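Local coordinates for protein GTP binding regulator (Thermotoga maritima, PDB 1VR8) that is of unknown function but has a fold resembling the Ran-binding protein Mog1p, and so may regulate a GTP-binding protein, at residues A[89-93]-A[94-98]. Numbering follows the deposited sequence.
Sequences SVLDL and PNMGK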
ATOM      1  N   SER A  89      -7.729  -5.272 -12.558  1.00 23.04           N
ATOM      2  CA  SER A  89      -8.962  -5.566 -11.822  1.00 26.19           C
ATOM      3  C   SER A  89      -9.178  -4.417 -10.853  1.00 22.81           C
ATOM      4  O   SER A  89      -8.270  -4.068 -10.098  1.00 22.97           O
ATOM      5  CB  SER A  89      -8.846  -6.864 -11.039  1.00 29.23           C
ATOM      6  OG  SER A  89     -10.075  -7.111 -10.364  1.00 37.45           O
ATOM      7  N   VAL A  90     -10.379  -3.844 -10.841  1.00 20.61           N
ATOM      8  CA  VAL A  90     -10.634  -2.629 -10.062  1.00 20.30           C
ATOM      9  C   VAL A  90     -11.950  -2.721  -9.271  1.00 21.87           C
ATOM     10  O   VAL A  90     -12.992  -2.967  -9.848  1.00 23.02           O
ATOM     11  CB  VAL A  90     -10.748  -1.373 -10.978  1.00 24.33           C
ATOM     12  CG1 VAL A  90     -10.748  -0.077 -10.135  1.00 24.34           C
ATOM     13  CG2 VAL A  90      -9.596  -1.332 -11.970  1.00 29.12           C
ATOM     14  N   LEU A  91     -11.848  -2.470  -7.964  1.00 20.78           N
ATOM     15  CA  LEU A  91     -12.996  -2.225  -7.090  1.00 21.16           C
ATOM     16  C   LEU A  91     -12.961  -0.778  -6.733  1.00 20.07           C
ATOM     17  O   LEU A  91     -11.994  -0.320  -6.171  1.00 20.40           O
ATOM     18  CB  LEU A  91     -12.857  -3.037  -5.811  1.00 24.38           C
ATOM     19  CG  LEU A  91     -13.882  -2.736  -4.721  1.00 25.10           C
ATOM     20  CD1 LEU A  91     -15.240  -3.103  -5.180  1.00 25.70           C
ATOM     21  CD2 LEU A  91     -13.495  -3.519  -3.444  1.00 28.90           C
ATOM     22  N   ASP A  92     -13.988  -0.040  -7.090  1.00 19.51           N
ATOM     23  CA  ASP A  92     -13.985   1.420  -6.932  1.00 20.57           C
ATOM     24  C   ASP A  92     -15.292   1.835  -6.263  1.00 20.43           C
ATOM     25  O   ASP A  92     -16.336   1.924  -6.907  1.00 21.40           O
ATOM     26  CB  ASP A  92     -13.859   2.070  -8.324  1.00 24.22           C
ATOM     27  CG  ASP A  92     -13.694   3.595  -8.278  1.00 30.36           C
ATOM     28  OD1 ASP A  92     -13.786   4.247  -7.213  1.00 29.64           O
ATOM     29  OD2 ASP A  92     -13.485   4.172  -9.367  1.00 39.18           O
ATOM     30  N   LEU A  93     -15.235   2.054  -4.957  1.00 20.55           N
ATOM     31  CA  LEU A  93     -16.413   2.431  -4.191  1.00 19.24           C
ATOM     32  C   LEU A  93     -16.256   3.874  -3.729  1.00 20.82           C
ATOM     33  O   LEU A  93     -15.166   4.436  -3.787  1.00 21.38           O
ATOM     34  CB  LEU A  93     -16.551   1.478  -2.988  1.00 19.40           C
ATOM     35  CG  LEU A  93     -16.604  -0.005  -3.317  1.00 20.85           C
ATOM     36  CD1 LEU A  93     -16.612  -0.834  -2.032  1.00 22.20           C
ATOM     37  CD2 LEU A  93     -17.860  -0.244  -4.128  1.00 23.10           C
ATOM     38  N   PRO A  94     -17.355   4.503  -3.302  1.00 21.14           N
ATOM     39  CA  PRO A  94     -17.205   5.903  -2.886  1.00 20.41           C
ATOM     40  C   PRO A  94     -16.143   6.126  -1.835  1.00 21.83           C
ATOM     41  O   PRO A  94     -15.381   7.082  -1.933  1.00 21.63           O
ATOM     42  CB  PRO A  94     -18.595   6.269  -2.379  1.00 19.08           C
ATOM     43  CG  PRO A  94     -19.503   5.408  -3.152  1.00 20.22           C
ATOM     44  CD  PRO A  94     -18.772   4.095  -3.304  1.00 21.02           C
ATOM     45  N   ASN A  95     -16.046   5.216  -0.871  1.00 20.56           N
ATOM     46  CA  ASN A  95     -15.197   5.434   0.284  1.00 21.34           C
ATOM     47  C   ASN A  95     -13.996   4.524   0.379  1.00 19.92           C
ATOM     48  O   ASN A  95     -13.268   4.560   1.380  1.00 22.07           O
ATOM     49  CB  ASN A  95     -16.068   5.272   1.519  1.00 23.33           C
ATOM     50  CG  ASN A  95     -17.132   6.343   1.597  1.00 24.22           C
ATOM     51  OD1 ASN A  95     -16.980   7.439   1.016  1.00 22.94           O
ATOM     52  ND2 ASN A  95     -18.183   6.065   2.317  1.00 23.35           N
HETATM   53  N   MSE A  96     -13.793   3.669  -0.626  1.00 22.21           N
HETATM   54  CA  MSE A  96     -12.595   2.868  -0.681  1.00 20.37           C
HETATM   55  C   MSE A  96     -12.409   2.285  -2.050  1.00 21.75           C
HETATM   56  O   MSE A  96     -13.352   2.163  -2.804  1.00 20.64           O
HETATM   57  CB  MSE A  96     -12.595   1.713   0.344  1.00 22.37           C
HETATM   58  CG  MSE A  96     -13.811   0.900   0.314  1.00 23.41           C
HETATM   59 SE   MSE A  96     -13.424  -0.890   1.118  1.00 28.91          SE
HETATM   60  CE  MSE A  96     -12.413  -1.645  -0.415  1.00 31.05           C
ATOM     61  N   GLY A  97     -11.178   1.889  -2.350  1.00 20.47           N
ATOM     62  CA  GLY A  97     -10.883   1.263  -3.612  1.00 21.43           C
ATOM     63  C   GLY A  97      -9.669   0.367  -3.536  1.00 20.51           C
ATOM     64  O   GLY A  97      -8.790   0.554  -2.681  1.00 21.07           O
ATOM     65  N   LYS A  98      -9.627  -0.600  -4.443  1.00 21.73           N
ATOM     66  CA  LYS A  98      -8.515  -1.495  -4.585  1.00 22.77           C
ATOM     67  C   LYS A  98      -8.389  -1.874  -6.059  1.00 21.67           C
ATOM     68  O   LYS A  98      -9.388  -2.171  -6.703  1.00 20.96           O
ATOM     69  CB  LYS A  98      -8.751  -2.765  -3.768  1.00 22.75           C
ATOM     70  CG  LYS A  98      -7.615  -3.777  -3.888  1.00 26.31           C
ATOM     71  CD  LYS A  98      -7.944  -5.066  -3.117  1.00 28.95           C
ATOM     72  CE  LYS A  98      -6.805  -6.071  -3.220  1.00 33.13           C
ATOM     73  NZ  LYS A  98      -7.025  -7.318  -2.410  1.00 34.51           N
TER
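L91 and K98 pair across a beta hairpin in which a short turn links strand 88-92 to strand 96-103. Segments 89-92 and 96-98 run antiparallel, their axes 4.8 Å apart at closest approach. Past S89, V90 lays its CA near the carbonyl oxygen of K98. L91 follows and exchanges two backbone hydrogen bonds with K98. Its N reaches K98 O at 2.8 Å, almost straight at the hydrogen (171°). K98 N returns to L91 O at 2.9 Å. The same L91 O also receives a CA-H...O contact from G97 CA at 3.2 Å.

The side chain of L91 lies on the sheet face shared with K98. Its CG stands anti to the backbone N (chi1 172°), and CD2 meets the CE methyl of selenomethionine M96 at 3.7 Å. The M96 chain bends at chi3 (-75°), which turns this methyl back along the hairpin to L91. D92 forms a non-hydrogen-bonded pair with G97, which has no side chain. L93 then closes the turn: its N bonds to M96 O at 2.9 Å. The L93 side chain runs alongside that of M96, pointing the same way, with CD1 4.0 Å from M96 CG. M96 thus has apolar contacts with both leucines.

S89, V90, L91 and K98 also belong to a pocket that holds an azide ion, probably from the crystallisation liquor. On the side of V90 and D92, helix 71-79 covers the hairpin through W75, and K72 NZ bonds to P94 O. K98 points to the other face, touches V109 and W111 of strand 106-113, and bonds through NZ to Y134 OH of helix 126-138. Backbone hydrogen bonding of G97 with W112 continues the sheet, so strand 96-103 lies between strands 88-92 and 106-113.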